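PDB 5XH8: extracellular invertase from Aspergillus kawachii, which probably cleaves sucrose and transfers its fructosyl unit to make fructooligosaccharides such as 1-kestose, as a beta-fructofuranosidase of glycoside hydrolase family 32. Local coordinates for residues 39-45 with 344-348; 98-103 with 170-174; 111-117 with 134-140; 153-157 with 216-220; 194-198 with 246-252. All blocks are in the same frame, centred on the assembly; numbering follows the deposited sequence.

Overall arrangement
The five contacts run from the inner strands of a family 32 five-bladed propeller out to its periphery. Contacts 1, 2 and 5 bring strands of successive blades together beside a bound glycerol, which Asp41, Asp99 and Asp171 hold. Contacts 1 and 2 have centres 12 Å apart and meet where two like-charged oxygens, Asp41 OD2 and Asp99 OD2, lie 2.6 Å apart. Contact 3 is internal to one blade, its centre 7 Å from that of contact 2. Arg170 ties three contacts together by salt bridges, NH1 2.8 Å from Glu134 OE2 (contact 3) and NH2 2.8 Å from Glu248 OE2 (contact 5). Contact 4, its centre 25 Å from contact 1, lies against the second subunit.

Contact 1 (39-45 with 344-348); sequences IGDPCLH and SYVWL
The indole N-H of Trp347 is given to the backbone carbonyl of Ile39, with NE1 2.9 Å from O. This bond is bent, 140° at the hydrogen, and the donor stands above the carbonyl plane instead of on a lone pair. It fixes the pyrrole side of a ring whose CG is anti to the backbone N (chi1 179°), a torsion that carries the large indole across to residues 39-42. Once there, one indole face is laid against the Gly40-Asp41 peptide: Gly40 O is 3.4 Å from CD1, and the amide N of Asp41 sits over the ring centre. The bare peptide presents a flat surface along which the indole lies. Strand 37-47 belongs to the first blade of the five-bladed propeller and strand 341-348 to the last, so the contact packs the two blades that close the circle, their segments running antiparallel at 163°. Pro42 fills the next step with its rigid ring, CD 3.7 Å from Trp347 CB and CG 3.3 Å from Tyr345 O. Farther along, His45 NE2 approaches Tyr345 CD1 at 3.7 Å, the two rings oblique to each other. The polar ends of this pair are engaged by other partners, NE2 by the carbonyl of Ala322, ND1 by Gly57 N and the tyrosine hydroxyl by that of Tyr76. Asp41 OD1 lies over the indole face too, 4.0 Å from CE3, while its OD2 bonds to the glycerol.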
# COMPACT_ATOMS: atom_id res chain seq x y z
N ILE A 39 -2.49 28.80 -3.62
CA ILE A 39 -2.48 27.91 -4.74
C ILE A 39 -1.11 27.28 -4.86
O ILE A 39 -0.06 27.97 -4.74
CB ILE A 39 -2.94 28.62 -6.05
CG1 ILE A 39 -3.10 27.57 -7.18
CG2 ILE A 39 -1.99 29.76 -6.46
CD1 ILE A 39 -3.70 28.08 -8.46
N GLY A 40 -1.13 25.97 -5.11
CA GLY A 40 0.06 25.18 -5.36
C GLY A 40 0.06 24.68 -6.81
O GLY A 40 -0.50 25.32 -7.68
N ASP A 41 0.67 23.52 -7.03
CA ASP A 41 0.86 22.94 -8.38
C ASP A 41 -0.48 22.86 -9.10
O ASP A 41 -1.46 22.36 -8.52
CB ASP A 41 1.36 21.49 -8.31
CG ASP A 41 2.69 21.32 -7.62
OD1 ASP A 41 3.13 22.23 -6.90
OD2 ASP A 41 3.29 20.22 -7.78
N PRO A 42 -0.54 23.31 -10.37
CA PRO A 42 -1.71 22.97 -11.15
C PRO A 42 -1.69 21.45 -11.45
O PRO A 42 -0.63 20.84 -11.42
CB PRO A 42 -1.55 23.80 -12.41
CG PRO A 42 -0.06 23.90 -12.58
CD PRO A 42 0.47 24.02 -11.18
N CYS A 43 -2.86 20.87 -11.66
CA CYS A 43 -2.99 19.45 -12.00
C CYS A 43 -4.44 19.20 -12.36
O CYS A 43 -5.24 20.14 -12.46
CB CYS A 43 -2.54 18.54 -10.82
SG CYS A 43 -3.39 18.84 -9.26
N LEU A 44 -4.77 17.94 -12.65
CA LEU A 44 -6.15 17.48 -12.79
C LEU A 44 -6.89 17.99 -14.05
O LEU A 44 -8.04 17.59 -14.26
CB LEU A 44 -6.95 17.79 -11.49
CG LEU A 44 -8.44 17.45 -11.35
CD1 LEU A 44 -8.78 16.90 -9.98
CD2 LEU A 44 -9.32 18.65 -11.66
N HIS A 45 -6.24 18.77 -14.91
CA HIS A 45 -6.92 19.39 -16.05
C HIS A 45 -7.56 18.34 -16.97
O HIS A 45 -6.98 17.28 -17.20
CB HIS A 45 -5.98 20.19 -16.97
CG HIS A 45 -5.03 21.13 -16.30
ND1 HIS A 45 -5.40 21.93 -15.23
CD2 HIS A 45 -3.77 21.48 -16.61
CE1 HIS A 45 -4.37 22.68 -14.87
NE2 HIS A 45 -3.37 22.44 -15.71
N SER A 344 -0.58 24.56 -21.44
CA SER A 344 0.16 24.44 -20.19
C SER A 344 -0.02 25.67 -19.28
O SER A 344 0.11 26.83 -19.73
CB SER A 344 1.65 24.29 -20.49
OG SER A 344 2.36 23.95 -19.32
N TYR A 345 -0.34 25.40 -18.01
CA TYR A 345 -0.35 26.39 -16.94
C TYR A 345 0.86 26.17 -16.06
O TYR A 345 1.01 25.13 -15.40
CB TYR A 345 -1.61 26.26 -16.07
CG TYR A 345 -2.89 26.59 -16.76
CD1 TYR A 345 -3.55 25.63 -17.54
CD2 TYR A 345 -3.48 27.84 -16.63
CE1 TYR A 345 -4.73 25.92 -18.19
CE2 TYR A 345 -4.67 28.14 -17.26
CZ TYR A 345 -5.30 27.19 -18.05
OH TYR A 345 -6.47 27.47 -18.69
N VAL A 346 1.72 27.17 -16.03
CA VAL A 346 2.85 27.22 -15.11
C VAL A 346 2.42 27.81 -13.77
O VAL A 346 1.62 28.73 -13.74
CB VAL A 346 3.97 28.09 -15.72
CG1 VAL A 346 5.16 28.24 -14.76
CG2 VAL A 346 4.43 27.50 -17.04
N TRP A 347 2.96 27.29 -12.67
CA TRP A 347 2.70 27.82 -11.34
C TRP A 347 3.69 28.94 -11.05
O TRP A 347 4.88 28.78 -11.31
CB TRP A 347 2.89 26.73 -10.29
CG TRP A 347 2.70 27.07 -8.84
CD1 TRP A 347 1.71 27.81 -8.30
CD2 TRP A 347 3.52 26.63 -7.75
NE1 TRP A 347 1.85 27.86 -6.94
CE2 TRP A 347 2.96 27.15 -6.57
CE3 TRP A 347 4.68 25.84 -7.66
CZ2 TRP A 347 3.51 26.91 -5.31
CZ3 TRP A 347 5.23 25.61 -6.41
CH2 TRP A 347 4.65 26.14 -5.25
N LEU A 348 3.21 30.03 -10.47
CA LEU A 348 4.07 31.08 -9.91
C LEU A 348 3.85 31.09 -8.41
O LEU A 348 2.86 31.64 -7.90
CB LEU A 348 3.75 32.44 -10.52
CG LEU A 348 4.72 33.60 -10.17
CD1 LEU A 348 6.07 33.33 -10.80
CD2 LEU A 348 4.17 34.97 -10.62

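Contact 2 (98-103 with 170-174); sequences FDGSVI and RDPYV. With GOL (glycerol), chain C.
Segments 98-103 and 170-174 run almost parallel, 8° apart, with Asp99 facing Asp171 and Ser101 facing Tyr173, yet no backbone-to-backbone hydrogen bond joins them. Ser101 does that work with its hydroxyl: OG donates to Pro172 O at 2.8 Å and accepts from Val174 N at 2.9 Å, the latter fairly straight at 161°. Its chi1 of 54° sets OG between the backbone N and the carbonyl carbon, aimed at the neighbouring chain, and serine is short enough to serve both groups. These are inner strands of two adjacent propeller blades, and Arg170-Asp171-Pro172 matches the RDP motif of family 32. At the Asp99 end a glycerol, probably from the crystallisation liquor, bridges the strands: its O1 accepts from Asp99 N at 3.0 Å and donates to Asp171 OD1 at 2.7 Å. Asp99 OD2 and Asp171 OD1, two like-charged acceptors 3.3 Å apart, may favour a donor such as this hydroxyl beside them. Phe98 packs here, CD2 3.7 Å from Arg170 CD, with ring and guanidinium nearly perpendicular; the guanidinium itself is spoken for by Glu134 and Glu248. At the far end the branched Val174 and Ile103 cross at about a right angle, CG2 3.9 Å from CG1, buried between the blades.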
# COMPACT_ATOMS: atom_id res chain seq x y z
N PHE A 98 -1.47 14.69 -3.16
CA PHE A 98 -0.50 15.29 -4.07
C PHE A 98 -1.08 15.31 -5.50
O PHE A 98 -2.26 14.99 -5.71
CB PHE A 98 0.84 14.54 -3.97
CG PHE A 98 1.75 14.97 -2.81
CD1 PHE A 98 1.33 15.86 -1.79
CD2 PHE A 98 3.02 14.42 -2.72
CE1 PHE A 98 2.19 16.19 -0.74
CE2 PHE A 98 3.88 14.76 -1.66
CZ PHE A 98 3.48 15.64 -0.69
N ASP A 99 -0.28 15.71 -6.47
CA ASP A 99 -0.77 15.94 -7.82
C ASP A 99 -1.33 14.66 -8.46
O ASP A 99 -0.88 13.57 -8.16
CB ASP A 99 0.37 16.45 -8.74
CG ASP A 99 0.88 17.84 -8.36
OD1 ASP A 99 0.11 18.61 -7.75
OD2 ASP A 99 2.04 18.16 -8.71
N GLY A 100 -2.27 14.85 -9.38
CA GLY A 100 -2.76 13.78 -10.21
C GLY A 100 -3.21 14.33 -11.55
O GLY A 100 -3.26 15.57 -11.76
N SER A 101 -3.56 13.40 -12.45
CA SER A 101 -4.07 13.74 -13.75
C SER A 101 -5.29 12.88 -14.07
O SER A 101 -5.55 11.85 -13.41
CB SER A 101 -2.98 13.59 -14.82
OG SER A 101 -2.40 12.30 -14.79
N VAL A 102 -6.03 13.32 -15.10
CA VAL A 102 -7.34 12.77 -15.40
C VAL A 102 -7.40 12.10 -16.77
O VAL A 102 -7.04 12.70 -17.80
CB VAL A 102 -8.43 13.85 -15.29
CG1 VAL A 102 -9.79 13.36 -15.82
CG2 VAL A 102 -8.52 14.32 -13.84
N ILE A 103 -7.88 10.86 -16.75
CA ILE A 103 -8.37 10.16 -17.95
C ILE A 103 -9.81 10.62 -18.17
O ILE A 103 -10.68 10.29 -17.38
CB ILE A 103 -8.31 8.61 -17.78
CG1 ILE A 103 -6.87 8.17 -17.51
CG2 ILE A 103 -8.91 7.91 -19.02
CD1 ILE A 103 -6.72 6.71 -17.11
N ARG A 170 5.96 10.36 -7.52
CA ARG A 170 4.69 11.09 -7.48
C ARG A 170 4.36 11.79 -8.79
O ARG A 170 5.14 11.74 -9.75
CB ARG A 170 4.72 12.10 -6.33
CG ARG A 170 5.90 13.06 -6.34
CD ARG A 170 5.70 14.19 -5.32
NE ARG A 170 6.87 15.08 -5.27
CZ ARG A 170 7.98 14.89 -4.54
NH1 ARG A 170 8.09 13.86 -3.69
NH2 ARG A 170 8.98 15.77 -4.65
N ASP A 171 3.19 12.43 -8.79
CA ASP A 171 2.71 13.30 -9.87
C ASP A 171 2.42 12.49 -11.15
O ASP A 171 2.90 12.84 -12.23
CB ASP A 171 3.70 14.43 -10.19
CG ASP A 171 4.17 15.20 -8.97
OD1 ASP A 171 3.43 15.25 -7.96
OD2 ASP A 171 5.30 15.75 -9.05
N PRO A 172 1.62 11.44 -11.04
CA PRO A 172 1.36 10.63 -12.22
C PRO A 172 0.70 11.46 -13.32
O PRO A 172 -0.24 12.25 -13.04
CB PRO A 172 0.42 9.54 -11.70
CG PRO A 172 -0.24 10.15 -10.50
CD PRO A 172 0.84 10.96 -9.87
N TYR A 173 1.23 11.30 -14.54
CA TYR A 173 0.74 12.02 -15.72
C TYR A 173 0.29 11.01 -16.78
O TYR A 173 1.12 10.33 -17.41
CB TYR A 173 1.83 12.94 -16.28
CG TYR A 173 1.29 13.93 -17.27
CD1 TYR A 173 0.78 15.18 -16.85
CD2 TYR A 173 1.22 13.63 -18.62
CE1 TYR A 173 0.25 16.09 -17.76
CE2 TYR A 173 0.67 14.52 -19.55
CZ TYR A 173 0.19 15.76 -19.11
OH TYR A 173 -0.36 16.66 -20.02
N VAL A 174 -1.02 10.92 -16.95
CA VAL A 174 -1.64 10.04 -17.93
C VAL A 174 -1.61 10.69 -19.33
O VAL A 174 -1.83 11.91 -19.51
CB VAL A 174 -3.08 9.63 -17.56
CG1 VAL A 174 -3.13 8.98 -16.21
CG2 VAL A 174 -4.05 10.80 -17.63
C1 GOL C . 2.36 17.87 -5.16
O1 GOL C . 2.45 16.61 -5.80
C2 GOL C . 3.80 18.24 -4.90
O2 GOL C . 4.35 19.00 -6.01
C3 GOL C . 3.95 18.99 -3.62
O3 GOL C . 5.23 18.56 -3.15

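Contact 3 (111-117 with 134-140); sequences PTLLYTS and ETQSLAV
Thr116, Ser117 and their partners make the close-knit end of this strand pair. Ser117 OG lies 2.6 Å from Thr135 OG1 and 2.8 Å from Ser137 OG, hydrogen-bonded to both in a row of small hydroxyls. A chi1 of 41° holds that OG over the gap between the strands. On the reverse face Thr116 OG1 donates to Gln136 OE1 at 2.7 Å, in the amide plane and on a lone pair, the two side chains running alongside one another. Threonine suits the spot because its hydroxyl also accepts Asp171 N of the next blade, while Gln136 NE2 reaches the carbonyl of Phe169. The strands are the second and third of a four-stranded antiparallel propeller blade, with Leu113-Ala139, Tyr115-Ser137 and Ser117-Thr135 as hydrogen-bonded pairs. Toward Pro111 the side chains meet more loosely, though this end too is buried and its backbone pairing stays tight, Leu113 N 2.7 Å from Ala139 O. Leu113 CB stays 4.4 Å from Ala139 CB, and Thr112 OG1, held by Leu110 O and Ile107 N, merely touches Val140 CG2 at 3.8 Å. Between these ends Leu114 CD1 packs on Leu138 CD2 at 3.7 Å. The Tyr115 ring passes beside Ser137 and the small Ala139, sending its hydroxyl to Asp93.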
# COMPACT_ATOMS: atom_id res chain seq x y z
N PRO A 111 -14.73 11.07 -15.77
CA PRO A 111 -13.38 11.58 -15.55
C PRO A 111 -12.75 10.80 -14.39
O PRO A 111 -13.37 10.66 -13.31
CB PRO A 111 -13.60 13.05 -15.19
CG PRO A 111 -14.97 13.39 -15.70
CD PRO A 111 -15.75 12.13 -15.61
N THR A 112 -11.59 10.23 -14.64
CA THR A 112 -10.97 9.30 -13.72
C THR A 112 -9.61 9.88 -13.33
O THR A 112 -8.73 10.02 -14.15
CB THR A 112 -10.86 7.90 -14.35
OG1 THR A 112 -12.19 7.38 -14.58
CG2 THR A 112 -10.11 6.95 -13.43
N LEU A 113 -9.47 10.24 -12.06
CA LEU A 113 -8.25 10.85 -11.52
C LEU A 113 -7.31 9.78 -11.00
O LEU A 113 -7.70 8.98 -10.14
CB LEU A 113 -8.60 11.80 -10.37
CG LEU A 113 -7.44 12.40 -9.57
CD1 LEU A 113 -6.65 13.36 -10.42
CD2 LEU A 113 -7.99 13.10 -8.33
N LEU A 114 -6.08 9.77 -11.51
CA LEU A 114 -4.98 9.02 -10.92
C LEU A 114 -4.07 10.04 -10.22
O LEU A 114 -3.54 10.94 -10.86
CB LEU A 114 -4.21 8.25 -11.99
CG LEU A 114 -3.04 7.38 -11.53
CD1 LEU A 114 -3.48 6.27 -10.61
CD2 LEU A 114 -2.30 6.80 -12.73
N TYR A 115 -3.86 9.87 -8.91
CA TYR A 115 -3.16 10.88 -8.12
C TYR A 115 -2.29 10.27 -7.04
O TYR A 115 -2.47 9.09 -6.66
CB TYR A 115 -4.17 11.83 -7.47
CG TYR A 115 -4.95 11.27 -6.28
CD1 TYR A 115 -6.06 10.45 -6.48
CD2 TYR A 115 -4.57 11.55 -4.98
CE1 TYR A 115 -6.77 9.93 -5.40
CE2 TYR A 115 -5.26 11.02 -3.90
CZ TYR A 115 -6.36 10.22 -4.11
OH TYR A 115 -7.06 9.72 -3.04
N THR A 116 -1.36 11.07 -6.55
CA THR A 116 -0.47 10.61 -5.49
C THR A 116 -1.15 10.79 -4.13
O THR A 116 -1.37 11.91 -3.67
CB THR A 116 0.90 11.27 -5.50
OG1 THR A 116 1.56 10.98 -6.75
CG2 THR A 116 1.77 10.72 -4.36
N SER A 117 -1.43 9.65 -3.51
CA SER A 117 -2.02 9.54 -2.18
C SER A 117 -0.87 9.41 -1.15
O SER A 117 -0.04 8.52 -1.28
CB SER A 117 -2.98 8.35 -2.14
OG SER A 117 -2.47 7.22 -2.83
N GLU A 134 4.34 7.54 -0.69
CA GLU A 134 3.62 7.94 -1.88
C GLU A 134 3.10 6.71 -2.66
O GLU A 134 3.89 5.86 -3.11
CB GLU A 134 4.52 8.80 -2.77
CG GLU A 134 5.07 10.06 -2.09
CD GLU A 134 6.18 10.70 -2.89
OE1 GLU A 134 7.12 9.96 -3.29
OE2 GLU A 134 6.10 11.94 -3.13
N THR A 135 1.78 6.62 -2.79
CA THR A 135 1.13 5.61 -3.60
C THR A 135 0.31 6.34 -4.65
O THR A 135 0.12 7.56 -4.59
CB THR A 135 0.25 4.68 -2.76
OG1 THR A 135 -0.75 5.44 -2.09
CG2 THR A 135 1.08 3.95 -1.71
N GLN A 136 -0.16 5.61 -5.66
CA GLN A 136 -1.01 6.21 -6.69
C GLN A 136 -2.39 5.55 -6.62
O GLN A 136 -2.49 4.31 -6.69
CB GLN A 136 -0.39 6.11 -8.09
CG GLN A 136 1.14 6.15 -8.12
CD GLN A 136 1.71 7.42 -7.52
OE1 GLN A 136 1.14 8.51 -7.64
NE2 GLN A 136 2.87 7.28 -6.89
N SER A 137 -3.42 6.39 -6.46
CA SER A 137 -4.79 5.95 -6.21
C SER A 137 -5.72 6.53 -7.24
O SER A 137 -5.38 7.51 -7.94
CB SER A 137 -5.24 6.37 -4.80
OG SER A 137 -4.51 5.65 -3.82
N LEU A 138 -6.91 5.93 -7.33
CA LEU A 138 -7.96 6.36 -8.27
C LEU A 138 -9.15 7.01 -7.58
O LEU A 138 -9.55 6.60 -6.48
CB LEU A 138 -8.50 5.18 -9.08
CG LEU A 138 -7.54 4.50 -10.07
CD1 LEU A 138 -8.27 3.32 -10.71
CD2 LEU A 138 -7.04 5.45 -11.14
N ALA A 139 -9.68 8.03 -8.25
CA ALA A 139 -10.95 8.62 -7.92
C ALA A 139 -11.69 8.93 -9.22
O ALA A 139 -11.10 9.08 -10.30
CB ALA A 139 -10.77 9.89 -7.10
N VAL A 140 -13.01 9.01 -9.10
CA VAL A 140 -13.89 9.25 -10.23
C VAL A 140 -14.89 10.34 -9.89
O VAL A 140 -15.42 10.36 -8.80
CB VAL A 140 -14.67 7.96 -10.56
CG1 VAL A 140 -15.72 8.25 -11.61
CG2 VAL A 140 -13.70 6.91 -11.08

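Contact 4 (153-157 with 216-220); sequences QGPVI and FQYWE
Trp219 meets two aliphatic side chains that come at it from different angles. Ile157 crosses it at about a right angle and sets CD1 3.7 Å from Trp219 CB and 3.8 Å from Trp219 CG, where the ring begins, a contact its slender extended end can make. Val156 crosses obliquely, with CG2 4.0 Å from Trp219 NE1. The rotation of the indole is fixed from within its own segment: NE1 donates to Phe216 O at 2.9 Å, a bent bond of 142° whose donor stands well above the carbonyl plane. Val156 also turns its CB onto Gln217 O at 3.3 Å, so that the compact valine wedges between backbone and tryptophan. A water also joins the two main chains, donating to Val156 O at 2.8 Å and accepting from Trp219 N at 2.9 Å. Farther out, the side chains of Gln153 and Gln217 arrive from opposite directions, amide planes 40° apart. Which amide atoms face each other is doubtful, although with an amide turned over a hydrogen bond is possible. Long polar amides suit this partly exposed side. Val156 and Ile157 together lie opposite Gln136 in a classic beta bulge, which attaches 153-157 to strand 134-140 of the preceding blade. Segment 216-220 leads into strand 219-227, outermost in the following blade, where Trp219 packs on Tyr209 and Gln211 of strand 203-211. Arg131 of the second subunit closes over this junction between blades, bonding to both Val156 O and Gln217 O.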
# COMPACT_ATOMS: atom_id res chain seq x y z
N GLN A 153 -10.95 1.29 -2.34
CA GLN A 153 -9.98 0.25 -2.47
C GLN A 153 -8.60 0.88 -2.29
O GLN A 153 -8.46 2.10 -2.27
CB GLN A 153 -10.09 -0.44 -3.83
CG GLN A 153 -9.84 0.51 -4.99
CD GLN A 153 -9.35 -0.21 -6.20
OE1 GLN A 153 -10.12 -0.82 -6.89
NE2 GLN A 153 -8.05 -0.19 -6.42
N GLY A 154 -7.60 0.02 -2.20
CA GLY A 154 -6.22 0.46 -2.06
C GLY A 154 -5.67 1.11 -3.32
O GLY A 154 -6.34 1.12 -4.36
N PRO A 155 -4.44 1.65 -3.22
CA PRO A 155 -3.78 2.23 -4.37
C PRO A 155 -3.62 1.22 -5.53
O PRO A 155 -3.41 0.01 -5.30
CB PRO A 155 -2.41 2.64 -3.85
CG PRO A 155 -2.21 1.84 -2.59
CD PRO A 155 -3.58 1.62 -2.02
N VAL A 156 -3.73 1.72 -6.75
CA VAL A 156 -3.52 0.89 -7.94
C VAL A 156 -2.03 0.75 -8.26
O VAL A 156 -1.62 -0.21 -8.93
CB VAL A 156 -4.33 1.41 -9.15
CG1 VAL A 156 -5.81 1.34 -8.85
CG2 VAL A 156 -3.95 2.81 -9.55
N ILE A 157 -1.22 1.67 -7.75
CA ILE A 157 0.24 1.54 -7.80
C ILE A 157 0.76 1.77 -6.37
O ILE A 157 0.98 2.93 -5.99
CB ILE A 157 0.90 2.49 -8.82
CG1 ILE A 157 0.34 2.28 -10.22
CG2 ILE A 157 2.42 2.31 -8.81
CD1 ILE A 157 0.80 3.29 -11.25
N PHE A 216 -8.09 0.09 -15.53
CA PHE A 216 -7.11 1.00 -14.92
C PHE A 216 -6.60 0.53 -13.56
O PHE A 216 -6.05 1.31 -12.77
CB PHE A 216 -7.68 2.41 -14.86
CG PHE A 216 -8.21 2.90 -16.18
CD1 PHE A 216 -7.34 3.15 -17.22
CD2 PHE A 216 -9.57 3.07 -16.38
CE1 PHE A 216 -7.82 3.59 -18.44
CE2 PHE A 216 -10.06 3.51 -17.61
CZ PHE A 216 -9.18 3.77 -18.64
N GLN A 217 -6.77 -0.76 -13.31
CA GLN A 217 -6.45 -1.37 -12.02
C GLN A 217 -4.96 -1.62 -11.90
O GLN A 217 -4.35 -1.36 -10.85
CB GLN A 217 -7.24 -2.67 -11.88
CG GLN A 217 -7.24 -3.32 -10.52
CD GLN A 217 -7.83 -2.43 -9.44
OE1 GLN A 217 -8.87 -1.80 -9.63
NE2 GLN A 217 -7.16 -2.35 -8.33
N TYR A 218 -4.37 -2.12 -12.99
CA TYR A 218 -3.00 -2.56 -13.00
C TYR A 218 -2.22 -1.81 -14.06
O TYR A 218 -2.73 -1.53 -15.17
CB TYR A 218 -2.93 -4.08 -13.22
CG TYR A 218 -3.57 -4.87 -12.11
CD1 TYR A 218 -2.95 -4.95 -10.86
CD2 TYR A 218 -4.81 -5.53 -12.29
CE1 TYR A 218 -3.54 -5.65 -9.81
CE2 TYR A 218 -5.40 -6.25 -11.24
CZ TYR A 218 -4.75 -6.30 -9.99
OH TYR A 218 -5.28 -6.98 -8.92
N TRP A 219 -0.99 -1.48 -13.69
CA TRP A 219 -0.11 -0.64 -14.50
C TRP A 219 1.22 -1.35 -14.67
O TRP A 219 1.98 -1.54 -13.72
CB TRP A 219 0.03 0.76 -13.86
CG TRP A 219 -1.28 1.46 -13.91
CD1 TRP A 219 -2.30 1.34 -13.03
CD2 TRP A 219 -1.73 2.35 -14.94
NE1 TRP A 219 -3.37 2.10 -13.43
CE2 TRP A 219 -3.04 2.73 -14.60
CE3 TRP A 219 -1.16 2.84 -16.13
CZ2 TRP A 219 -3.79 3.59 -15.40
CZ3 TRP A 219 -1.91 3.70 -16.92
CH2 TRP A 219 -3.20 4.06 -16.56
N GLU A 220 1.49 -1.74 -15.91
CA GLU A 220 2.68 -2.51 -16.23
C GLU A 220 3.87 -1.58 -16.30
O GLU A 220 3.84 -0.58 -17.01
CB GLU A 220 2.48 -3.23 -17.56
CG GLU A 220 3.67 -4.06 -18.00
CD GLU A 220 3.42 -4.80 -19.31
OE1 GLU A 220 2.46 -4.50 -20.04
OE2 GLU A 220 4.19 -5.71 -19.58
O HOH W 1 -0.28 -1.66 -10.86

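Contact 5 (194-198 with 246-252); sequences VISGG and NFETGNV
With OG anti to the carbonyl carbon (chi1 -59°), Ser196 aims its hydroxyl at residues 246-252 and accepts Gly250 N at 2.9 Å. Asn246 has CG anti to the backbone N instead (chi1 -172°), which swings its amide back over Gly197, OD1 3.0 Å from Gly197 C; that OD1 bonds to Thr167 OG1, and ND2 to Glu273. Glycine fits at Gly250, where no side chain stands between Ser196 OG and the main chain, and at Gly197, whose backbone angles it readily permits. One direct backbone bond joins the segments, Phe247 N to Gly197 O at 3.0 Å and nearly straight at 170°. Beside it a water is gripped three ways, donating to Phe247 O at 2.7 Å and to Ser196 O at 3.0 Å, and accepting from Asn246 ND2 at 3.2 Å. Strand 191-199 is the second of its blade, whereas the chain turns a corner at Thr249, between strands 247-248 and 250-255, which both pair with 265-274 in the next blade. Past the corner Val194 CG2 meets Val252 CG2 at 3.8 Å, the compact side chains crossing at about a right angle. Glu248, its CB pointing away from strand 191-199, is bonded at its carboxylate to Arg170 and Tyr319, while Thr249 N bonds to Asp171 OD2. The serine and the asparagine-held water thus satisfy buried backbone groups where the strands cannot pair regularly, and so probably steady the turn presenting Glu248 near the glycerol.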
# COMPACT_ATOMS: atom_id res chain seq x y z
N VAL A 194 3.43 8.44 -16.76
CA VAL A 194 4.75 8.70 -16.17
C VAL A 194 4.60 9.12 -14.72
O VAL A 194 3.67 9.86 -14.37
CB VAL A 194 5.66 9.70 -16.93
CG1 VAL A 194 6.20 9.05 -18.21
CG2 VAL A 194 4.98 11.03 -17.21
N ILE A 195 5.53 8.65 -13.89
CA ILE A 195 5.63 9.05 -12.50
C ILE A 195 7.00 9.68 -12.36
O ILE A 195 7.97 9.15 -12.91
CB ILE A 195 5.42 7.85 -11.55
CG1 ILE A 195 4.00 7.25 -11.76
CG2 ILE A 195 5.64 8.29 -10.10
CD1 ILE A 195 3.68 6.02 -10.91
N SER A 196 7.09 10.81 -11.66
CA SER A 196 8.33 11.59 -11.60
C SER A 196 9.07 11.41 -10.30
O SER A 196 8.46 11.38 -9.22
CB SER A 196 8.07 13.08 -11.84
OG SER A 196 7.46 13.30 -13.10
N GLY A 197 10.39 11.30 -10.39
CA GLY A 197 11.22 11.38 -9.19
C GLY A 197 12.67 11.12 -9.54
O GLY A 197 13.29 11.87 -10.30
N GLY A 198 13.20 10.04 -8.98
CA GLY A 198 14.58 9.63 -9.21
C GLY A 198 14.97 8.51 -8.27
O GLY A 198 14.13 7.98 -7.53
N ASN A 246 16.24 15.64 -8.60
CA ASN A 246 14.94 14.97 -8.63
C ASN A 246 14.07 15.63 -9.69
O ASN A 246 14.14 16.84 -9.83
CB ASN A 246 14.27 15.08 -7.25
CG ASN A 246 13.02 14.25 -7.14
OD1 ASN A 246 13.06 13.02 -7.24
ND2 ASN A 246 11.89 14.91 -6.93
N PHE A 247 13.31 14.85 -10.44
CA PHE A 247 12.31 15.38 -11.37
C PHE A 247 10.92 15.41 -10.71
O PHE A 247 10.56 14.49 -9.97
CB PHE A 247 12.18 14.53 -12.64
CG PHE A 247 13.36 14.59 -13.60
CD1 PHE A 247 14.33 15.60 -13.56
CD2 PHE A 247 13.47 13.61 -14.58
CE1 PHE A 247 15.39 15.60 -14.46
CE2 PHE A 247 14.53 13.61 -15.49
CZ PHE A 247 15.48 14.62 -15.43
N GLU A 248 10.15 16.45 -11.03
CA GLU A 248 8.78 16.67 -10.55
C GLU A 248 7.88 17.02 -11.74
O GLU A 248 8.36 17.49 -12.78
CB GLU A 248 8.77 17.81 -9.53
CG GLU A 248 9.63 17.55 -8.28
CD GLU A 248 9.25 18.43 -7.12
OE1 GLU A 248 9.70 19.61 -7.10
OE2 GLU A 248 8.44 17.96 -6.26
N THR A 249 6.58 16.76 -11.57
CA THR A 249 5.51 17.17 -12.50
C THR A 249 5.81 16.94 -13.99
O THR A 249 5.52 17.79 -14.85
CB THR A 249 5.10 18.65 -12.27
OG1 THR A 249 6.17 19.53 -12.64
CG2 THR A 249 4.74 18.86 -10.81
N GLY A 250 6.37 15.76 -14.27
CA GLY A 250 6.63 15.33 -15.64
C GLY A 250 5.35 15.27 -16.43
O GLY A 250 4.43 14.58 -16.04
N ASN A 251 5.25 16.08 -17.50
CA ASN A 251 4.20 15.95 -18.50
C ASN A 251 4.84 15.37 -19.77
O ASN A 251 5.97 15.71 -20.09
CB ASN A 251 3.66 17.31 -18.92
CG ASN A 251 2.98 18.07 -17.80
OD1 ASN A 251 3.26 17.94 -16.60
ND2 ASN A 251 2.12 18.91 -18.21
N VAL A 252 4.08 14.59 -20.54
CA VAL A 252 4.52 14.03 -21.83
C VAL A 252 3.42 14.28 -22.86
O VAL A 252 2.22 14.09 -22.60
CB VAL A 252 4.82 12.52 -21.73
CG1 VAL A 252 5.31 11.96 -23.06
CG2 VAL A 252 5.87 12.26 -20.67
O HOH W 2 8.94 13.99 -7.91
O HOH W 3 5.23 12.59 -14.01